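PDB 5SWV: pentafunctional AROM polypeptide, which catalyses five consecutive steps of the shikimate pathway, the fragment here comprising its dehydroquinate dehydratase and shikimate dehydrogenase parts. Local coordinates for residues Y19-D24 against A62-L67; N175-N180 against G207-I212; F319-S324 against K344-G349. All coordinates share one frame; numbering follows the deposited sequence.

In the fold
The three contacts illustrate how polar groups and packing join neighbouring elements in two different folds. Interactions 1 and 2 belong to the dehydroquinase barrel, with centres about 33 Å apart and nearest atoms about 16 Å apart. Interaction 1 ties the turn after strand 13-17 to helix 58-69; interaction 2 joins two helix starts just past strands 167-173 and 198-203, on the rim where barrels of this class carry their active sites. Interaction 3 lies in the shikimate dehydrogenase part, its centre about 42 Å from that of interaction 1 and about 39 Å from that of interaction 2. There a triethylene glycol, probably from the crystallisation liquor, sits about 4 Å from the Leu323 side chain.

Interaction 1: Y19-D24 against A62-L67; sequences YPRIED and AEQISL
Gln64 of helix 58-69 reaches across to Ile22 and Glu23, tying the turn that follows the first strand of the TIM barrel, 13-17, to the helix that follows strand 38-42. The contact is a worked example of one amide using both its ends, acceptor and donor, to hold two consecutive residues. Two hydrogen bonds carry it. With CG anti to its carbonyl carbon (chi1 -66°) and the chain bent at chi2, Gln64 accepts at OE1 from Ile22 N over 3.0 Å, the donor standing tilted from the carbonyl plane. On the other branch Gln64 NE2 gives a nearly straight bond (170°) to Glu23 OE1 at 3.1 Å; the acceptor lies in the amide plane, and the carboxylate oxygen is met on its syn side but well out of the carboxylate plane. The two flat groups are only 30° apart.

A salt bridge within 19-24 completes the polar cluster. Arg21 grips Glu23 side-on, with NE on OE1 and NH2 on OE2, the latter pair 3.0 Å apart, and both nitrogens stand above the carboxylate plane. Arg21 NE and Gln64 NE2 approach Glu23 OE1 from opposite faces of that plane, so the oxygen is held between them and the carboxylate is fixed in rotation. Such surroundings would be expected to favour its charged form.

Packing adds to these bonds. Ile22, buried and also touching Leu46 and Leu68, slides past both Gln64 and Leu67 in the opposite direction, with Ile22 CD1 3.6 Å from Gln64 OE1 and Ile22 CG2 3.9 Å from Leu67 CG. Separately, Leu67 crosses Glu23 at about a right angle and sets its methyl CD2 against the carboxylate, 3.6 Å from Glu23 CD.

Interaction 2: N175-N180 against G207-I212; sequences NNLNDN and GQLSRI
At the carboxyl-terminal rim of the TIM barrel, Asn180 in the first turn of helix 177-193 meets Gly207, Leu209 and Ser210 at the start of helix 208-213. These helices follow neighbouring strands, 167-173 and 198-203, and the contact illustrates how a buried amide can lie between two helix starts without any direct hydrogen bond across them. Asn180 OD1 lies 3.4 Å from Ser210 CB, while ND2 approaches Leu209 CB at 3.8 Å. OD1 also comes near Gly207 O, a fellow acceptor, without bonding to it. Both ends of the amide are satisfied from the intervening chain: OD1 accepts from Asn202 ND2, and ND2 donates to Phe206 O.

Towards the outside, two leucines cross obliquely, Leu177 CD1 standing 4.1 Å from Leu209 CD2. Leu209 CD2 also touches Asn180 CB, which joins the apolar edge to the polar centre.

Each helix start is also tied internally. Asn176 is the N-cap of helix 177-193, its OD1 accepting from Asp179 N. Asp179 in turn reaches back, its OD2 using the anti lone pair towards Asn175 N and taking a second bond from Asn175 ND2. On the other segment, Ser210 OG stands between its backbone N and carbonyl carbon (chi1 70°), bonds to Asn202 N, and donates in the carbonyl plane to Gly207 O at 2.7 Å.

Interaction 3: F319-S324 against K344-G349; sequences FMDELS and KLVLRG
Strand 345-350 takes on the short strand 322-323 as a parallel neighbour at the border of the mixed sheet in the shikimate dehydrogenase part, with Glu322 paired to Arg348 and Leu323 to Gly349. Leu347 O opens the pairing by accepting from Asp321 N at 2.9 Å and from Glu322 N as well. Gly349 N then donates to Glu322 O, and Ser324 N to Gly349 O.

Before the strand proper, a side chain does the work of a backbone carbonyl. Asp321 OD2 accepts from Leu347 N at 2.9 Å through its anti lone pair, in a bond of 170°. On the face shared by Glu322 and Arg348 lies a salt bridge, with Arg348 NH1 2.9 Å from Glu322 OE1. The oxygen, met on its anti side, sits at the guanidinium edge, near its plane, yet the two flat groups are turned 80° apart. Arg348 runs extended from CG to NE, and one guanidinium face lies over Ser324 CA, with Leu323 C offset toward its rim.

On the side of Leu323 and Gly349, Leu323 CD2 lies 3.9 Å from Gly349 O. Met320, bent at chi2 and chi3, lays SD against the Gly349 backbone and brings CE to within 3.9 Å of Leu347 CB. Ser324 closes the segment as N-cap of helix 325-330, its OG bonded to Ala327 N and Asp350 OD1. For a strand two residues long, this chemistry is consistent with side-chain bonds of Asp321 and Glu322 adding to the backbone pairing.

Interaction 1: Y19-D24 against A62-L67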
# COMPACT_ATOMS: atom_id res chain seq x y z
N TYR A 19 10.17 -12.02 -12.51
CA TYR A 19 11.28 -12.84 -12.07
C TYR A 19 10.97 -14.29 -12.40
O TYR A 19 9.80 -14.65 -12.48
CB TYR A 19 11.47 -12.73 -10.57
CG TYR A 19 12.06 -11.44 -10.06
CD1 TYR A 19 13.43 -11.22 -10.10
CD2 TYR A 19 11.25 -10.46 -9.48
CE1 TYR A 19 13.99 -10.06 -9.59
CE2 TYR A 19 11.80 -9.29 -8.97
CZ TYR A 19 13.17 -9.10 -9.03
OH TYR A 19 13.75 -7.96 -8.54
N PRO A 20 11.99 -15.13 -12.55
CA PRO A 20 11.75 -16.57 -12.64
C PRO A 20 11.30 -17.22 -11.34
O PRO A 20 10.73 -18.29 -11.39
CB PRO A 20 13.12 -17.15 -13.02
CG PRO A 20 14.01 -15.99 -13.27
CD PRO A 20 13.42 -14.82 -12.58
N ARG A 21 11.61 -16.60 -10.20
CA ARG A 21 11.23 -17.11 -8.86
C ARG A 21 10.81 -15.97 -7.92
O ARG A 21 11.45 -14.92 -7.91
CB ARG A 21 12.42 -17.82 -8.22
CG ARG A 21 12.92 -19.06 -8.95
CD ARG A 21 11.93 -20.20 -8.80
NE ARG A 21 11.87 -20.69 -7.42
CZ ARG A 21 12.55 -21.73 -6.92
NH1 ARG A 21 13.39 -22.46 -7.66
NH2 ARG A 21 12.39 -22.03 -5.64
N ILE A 22 9.77 -16.18 -7.13
CA ILE A 22 9.33 -15.16 -6.17
C ILE A 22 10.42 -14.92 -5.10
O ILE A 22 10.56 -13.80 -4.60
CB ILE A 22 7.92 -15.45 -5.58
CG1 ILE A 22 6.82 -14.84 -6.44
CG2 ILE A 22 7.72 -14.84 -4.19
CD1 ILE A 22 6.75 -15.38 -7.83
N GLU A 23 11.19 -15.96 -4.77
CA GLU A 23 12.34 -15.83 -3.85
C GLU A 23 13.29 -14.71 -4.29
O GLU A 23 13.84 -14.00 -3.45
CB GLU A 23 13.13 -17.14 -3.75
CG GLU A 23 12.43 -18.28 -3.03
CD GLU A 23 11.59 -19.18 -3.94
OE1 GLU A 23 11.28 -18.83 -5.10
OE2 GLU A 23 11.22 -20.27 -3.48
N ASP A 24 13.48 -14.57 -5.61
CA ASP A 24 14.36 -13.55 -6.19
C ASP A 24 13.80 -12.14 -5.99
O ASP A 24 14.55 -11.18 -5.96
CB ASP A 24 14.57 -13.79 -7.70
CG ASP A 24 15.12 -15.17 -8.02
OD1 ASP A 24 15.69 -15.82 -7.11
OD2 ASP A 24 14.97 -15.62 -9.18
N ALA A 62 1.38 -22.52 -7.09
CA ALA A 62 0.71 -22.24 -5.84
C ALA A 62 1.67 -21.87 -4.70
O ALA A 62 1.40 -20.94 -3.94
CB ALA A 62 -0.15 -23.42 -5.44
N GLU A 63 2.78 -22.60 -4.56
CA GLU A 63 3.80 -22.27 -3.54
C GLU A 63 4.33 -20.87 -3.77
O GLU A 63 4.47 -20.10 -2.83
CB GLU A 63 4.96 -23.27 -3.53
CG GLU A 63 4.72 -24.49 -2.63
CD GLU A 63 5.20 -25.83 -3.22
OE1 GLU A 63 4.66 -26.89 -2.78
OE2 GLU A 63 6.08 -25.83 -4.12
N GLN A 64 4.56 -20.54 -5.04
CA GLN A 64 5.03 -19.22 -5.43
C GLN A 64 4.04 -18.12 -5.08
O GLN A 64 4.42 -17.13 -4.47
CB GLN A 64 5.32 -19.20 -6.93
CG GLN A 64 6.47 -20.10 -7.34
CD GLN A 64 7.80 -19.45 -7.09
OE1 GLN A 64 8.24 -18.61 -7.87
NE2 GLN A 64 8.46 -19.82 -6.00
N ILE A 65 2.78 -18.30 -5.46
CA ILE A 65 1.76 -17.29 -5.20
C ILE A 65 1.57 -17.04 -3.71
O ILE A 65 1.42 -15.88 -3.29
CB ILE A 65 0.39 -17.67 -5.83
CG1 ILE A 65 0.48 -17.72 -7.37
CG2 ILE A 65 -0.72 -16.68 -5.42
CD1 ILE A 65 1.09 -16.51 -8.03
N SER A 66 1.56 -18.09 -2.90
CA SER A 66 1.41 -17.91 -1.45
C SER A 66 2.66 -17.29 -0.85
O SER A 66 2.55 -16.42 0.01
CB SER A 66 0.98 -19.21 -0.72
OG SER A 66 1.69 -20.33 -1.19
N LEU A 67 3.84 -17.70 -1.31
CA LEU A 67 5.10 -17.10 -0.86
C LEU A 67 5.09 -15.58 -1.02
O LEU A 67 5.60 -14.85 -0.16
CB LEU A 67 6.30 -17.72 -1.60
CG LEU A 67 7.72 -17.32 -1.20
CD1 LEU A 67 8.02 -17.66 0.26
CD2 LEU A 67 8.74 -18.00 -2.10

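Interaction 2: N175-N180 against G207-I212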
# COMPACT_ATOMS: atom_id res chain seq x y z
N ASN A 175 2.77 2.17 -34.75
CA ASN A 175 3.74 2.48 -35.82
C ASN A 175 4.18 3.96 -35.84
O ASN A 175 5.22 4.29 -36.40
CB ASN A 175 3.15 2.13 -37.19
CG ASN A 175 2.55 0.76 -37.22
OD1 ASN A 175 3.26 -0.23 -37.36
ND2 ASN A 175 1.24 0.68 -37.09
N ASN A 176 3.37 4.83 -35.25
CA ASN A 176 3.57 6.28 -35.32
C ASN A 176 2.74 7.01 -34.24
O ASN A 176 1.85 6.40 -33.66
CB ASN A 176 3.19 6.78 -36.71
CG ASN A 176 1.81 6.31 -37.18
OD1 ASN A 176 0.78 6.71 -36.62
ND2 ASN A 176 1.79 5.48 -38.21
N LEU A 177 3.04 8.28 -33.99
CA LEU A 177 2.20 9.15 -33.14
C LEU A 177 0.69 9.03 -33.43
O LEU A 177 -0.14 8.96 -32.52
CB LEU A 177 2.59 10.62 -33.31
CG LEU A 177 1.53 11.70 -32.93
CD1 LEU A 177 1.51 11.85 -31.41
CD2 LEU A 177 1.72 13.04 -33.65
N ASN A 178 0.34 9.05 -34.71
CA ASN A 178 -1.07 9.06 -35.08
C ASN A 178 -1.90 7.90 -34.51
O ASN A 178 -3.09 8.07 -34.23
CB ASN A 178 -1.22 9.13 -36.60
CG ASN A 178 -2.52 9.76 -36.99
OD1 ASN A 178 -2.66 10.98 -36.86
ND2 ASN A 178 -3.49 8.95 -37.39
N ASP A 179 -1.27 6.73 -34.35
CA ASP A 179 -1.91 5.56 -33.76
C ASP A 179 -2.33 5.80 -32.30
O ASP A 179 -3.36 5.31 -31.87
CB ASP A 179 -1.00 4.31 -33.86
CG ASP A 179 -0.92 3.71 -35.29
OD1 ASP A 179 -1.81 3.97 -36.14
OD2 ASP A 179 0.05 2.97 -35.56
N ASN A 180 -1.55 6.56 -31.54
CA ASN A 180 -1.89 6.92 -30.17
C ASN A 180 -3.08 7.86 -30.10
O ASN A 180 -3.90 7.77 -29.20
CB ASN A 180 -0.68 7.53 -29.44
CG ASN A 180 0.47 6.55 -29.30
OD1 ASN A 180 0.25 5.37 -29.03
ND2 ASN A 180 1.70 7.01 -29.49
N GLY A 207 4.47 3.79 -29.01
CA GLY A 207 3.22 3.75 -28.23
C GLY A 207 3.22 4.46 -26.89
O GLY A 207 2.17 4.64 -26.29
N GLN A 208 4.39 4.90 -26.45
CA GLN A 208 4.57 5.37 -25.06
C GLN A 208 3.61 6.48 -24.62
O GLN A 208 3.16 6.48 -23.48
CB GLN A 208 6.04 5.77 -24.81
CG GLN A 208 7.00 4.58 -24.85
CD GLN A 208 8.44 4.91 -24.54
OE1 GLN A 208 9.32 4.09 -24.76
NE2 GLN A 208 8.69 6.09 -24.03
N LEU A 209 3.26 7.40 -25.52
CA LEU A 209 2.21 8.37 -25.21
C LEU A 209 0.91 7.70 -24.69
O LEU A 209 0.32 8.17 -23.70
CB LEU A 209 1.87 9.23 -26.44
CG LEU A 209 0.77 10.28 -26.24
CD1 LEU A 209 1.08 11.28 -25.14
CD2 LEU A 209 0.51 11.02 -27.54
N SER A 210 0.47 6.62 -25.34
CA SER A 210 -0.80 6.01 -24.99
C SER A 210 -0.76 5.38 -23.59
O SER A 210 -1.76 5.39 -22.90
CB SER A 210 -1.22 4.96 -26.02
OG SER A 210 -0.38 3.81 -25.99
N ARG A 211 0.39 4.85 -23.18
CA ARG A 211 0.57 4.32 -21.81
C ARG A 211 0.41 5.43 -20.78
O ARG A 211 -0.27 5.26 -19.76
CB ARG A 211 1.97 3.71 -21.61
CG ARG A 211 2.27 2.44 -22.39
CD ARG A 211 3.73 2.08 -22.19
NE ARG A 211 4.16 0.85 -22.84
CZ ARG A 211 3.92 -0.39 -22.41
NH1 ARG A 211 3.20 -0.61 -21.31
NH2 ARG A 211 4.40 -1.42 -23.10
N ILE A 212 1.03 6.57 -21.08
CA ILE A 212 0.99 7.75 -20.23
C ILE A 212 -0.44 8.26 -20.05
O ILE A 212 -0.82 8.60 -18.93
CB ILE A 212 1.94 8.82 -20.82
CG1 ILE A 212 3.40 8.40 -20.58
CG2 ILE A 212 1.68 10.20 -20.23
CD1 ILE A 212 4.37 8.99 -21.58

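Interaction 3: F319-S324 against K344-G349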
# COMPACT_ATOMS: atom_id res chain seq x y z
N PHE A 319 -12.00 23.64 10.38
CA PHE A 319 -12.00 23.92 8.94
C PHE A 319 -12.28 22.73 8.05
O PHE A 319 -12.27 22.88 6.82
CB PHE A 319 -10.65 24.49 8.50
CG PHE A 319 -10.25 25.74 9.21
CD1 PHE A 319 -10.97 26.91 9.04
CD2 PHE A 319 -9.12 25.76 10.03
CE1 PHE A 319 -10.60 28.07 9.69
CE2 PHE A 319 -8.74 26.92 10.68
CZ PHE A 319 -9.48 28.08 10.51
N MET A 320 -12.46 21.55 8.63
CA MET A 320 -12.70 20.35 7.84
C MET A 320 -14.18 20.20 7.59
O MET A 320 -15.00 20.47 8.47
CB MET A 320 -12.19 19.11 8.58
CG MET A 320 -10.71 19.10 8.94
SD MET A 320 -9.57 19.19 7.53
CE MET A 320 -9.27 20.96 7.54
N ASP A 321 -14.52 19.76 6.39
CA ASP A 321 -15.88 19.39 5.99
C ASP A 321 -16.18 17.90 6.27
O ASP A 321 -17.33 17.51 6.43
CB ASP A 321 -16.07 19.66 4.49
CG ASP A 321 -15.78 21.11 4.10
OD1 ASP A 321 -16.59 21.98 4.45
OD2 ASP A 321 -14.74 21.40 3.45
N GLU A 322 -15.13 17.08 6.26
CA GLU A 322 -15.18 15.64 6.44
C GLU A 322 -14.07 15.21 7.39
O GLU A 322 -13.03 15.86 7.44
CB GLU A 322 -14.88 14.93 5.14
CG GLU A 322 -16.00 14.87 4.14
CD GLU A 322 -15.57 14.17 2.85
OE1 GLU A 322 -14.59 13.37 2.87
OE2 GLU A 322 -16.22 14.42 1.81
N LEU A 323 -14.28 14.09 8.08
CA LEU A 323 -13.23 13.44 8.85
C LEU A 323 -13.17 11.97 8.52
O LEU A 323 -14.18 11.37 8.19
CB LEU A 323 -13.50 13.60 10.34
CG LEU A 323 -13.45 15.03 10.86
CD1 LEU A 323 -14.03 15.11 12.28
CD2 LEU A 323 -12.01 15.52 10.83
N SER A 324 -12.00 11.37 8.61
CA SER A 324 -11.89 9.92 8.50
C SER A 324 -12.36 9.33 9.82
O SER A 324 -12.42 10.03 10.83
CB SER A 324 -10.45 9.48 8.24
OG SER A 324 -9.69 9.53 9.43
N LYS A 344 -15.96 22.93 -6.19
CA LYS A 344 -16.15 23.01 -4.74
C LYS A 344 -14.90 22.42 -4.10
O LYS A 344 -14.44 21.35 -4.51
CB LYS A 344 -17.36 22.20 -4.28
CG LYS A 344 -18.60 22.21 -5.19
CD LYS A 344 -19.30 20.84 -5.24
CE LYS A 344 -18.92 20.02 -6.47
NZ LYS A 344 -19.35 20.63 -7.76
N LEU A 345 -14.37 23.11 -3.10
CA LEU A 345 -13.30 22.56 -2.27
C LEU A 345 -13.90 21.85 -1.05
O LEU A 345 -14.69 22.44 -0.32
CB LEU A 345 -12.35 23.67 -1.80
CG LEU A 345 -11.14 23.22 -0.97
CD1 LEU A 345 -10.28 22.22 -1.74
CD2 LEU A 345 -10.32 24.42 -0.53
N VAL A 346 -13.50 20.61 -0.83
CA VAL A 346 -13.86 19.85 0.37
C VAL A 346 -12.57 19.51 1.10
O VAL A 346 -11.64 19.00 0.49
CB VAL A 346 -14.63 18.56 -0.00
CG1 VAL A 346 -14.71 17.58 1.16
CG2 VAL A 346 -16.02 18.93 -0.52
N LEU A 347 -12.51 19.81 2.38
CA LEU A 347 -11.34 19.49 3.18
C LEU A 347 -11.62 18.29 4.08
O LEU A 347 -12.61 18.28 4.84
CB LEU A 347 -10.91 20.70 4.01
CG LEU A 347 -10.50 21.92 3.18
CD1 LEU A 347 -10.56 23.19 4.03
CD2 LEU A 347 -9.12 21.74 2.54
N ARG A 348 -10.77 17.28 3.97
CA ARG A 348 -10.90 16.06 4.73
C ARG A 348 -9.74 15.97 5.71
O ARG A 348 -8.60 16.02 5.31
CB ARG A 348 -10.89 14.87 3.78
CG ARG A 348 -11.14 13.52 4.44
CD ARG A 348 -10.93 12.40 3.44
NE ARG A 348 -11.04 11.09 4.07
CZ ARG A 348 -12.19 10.51 4.42
NH1 ARG A 348 -13.36 11.12 4.24
NH2 ARG A 348 -12.16 9.30 4.99
N GLY A 349 -10.05 15.86 7.00
CA GLY A 349 -9.04 15.61 8.02
C GLY A 349 -8.88 14.12 8.23
O GLY A 349 -9.87 13.42 8.39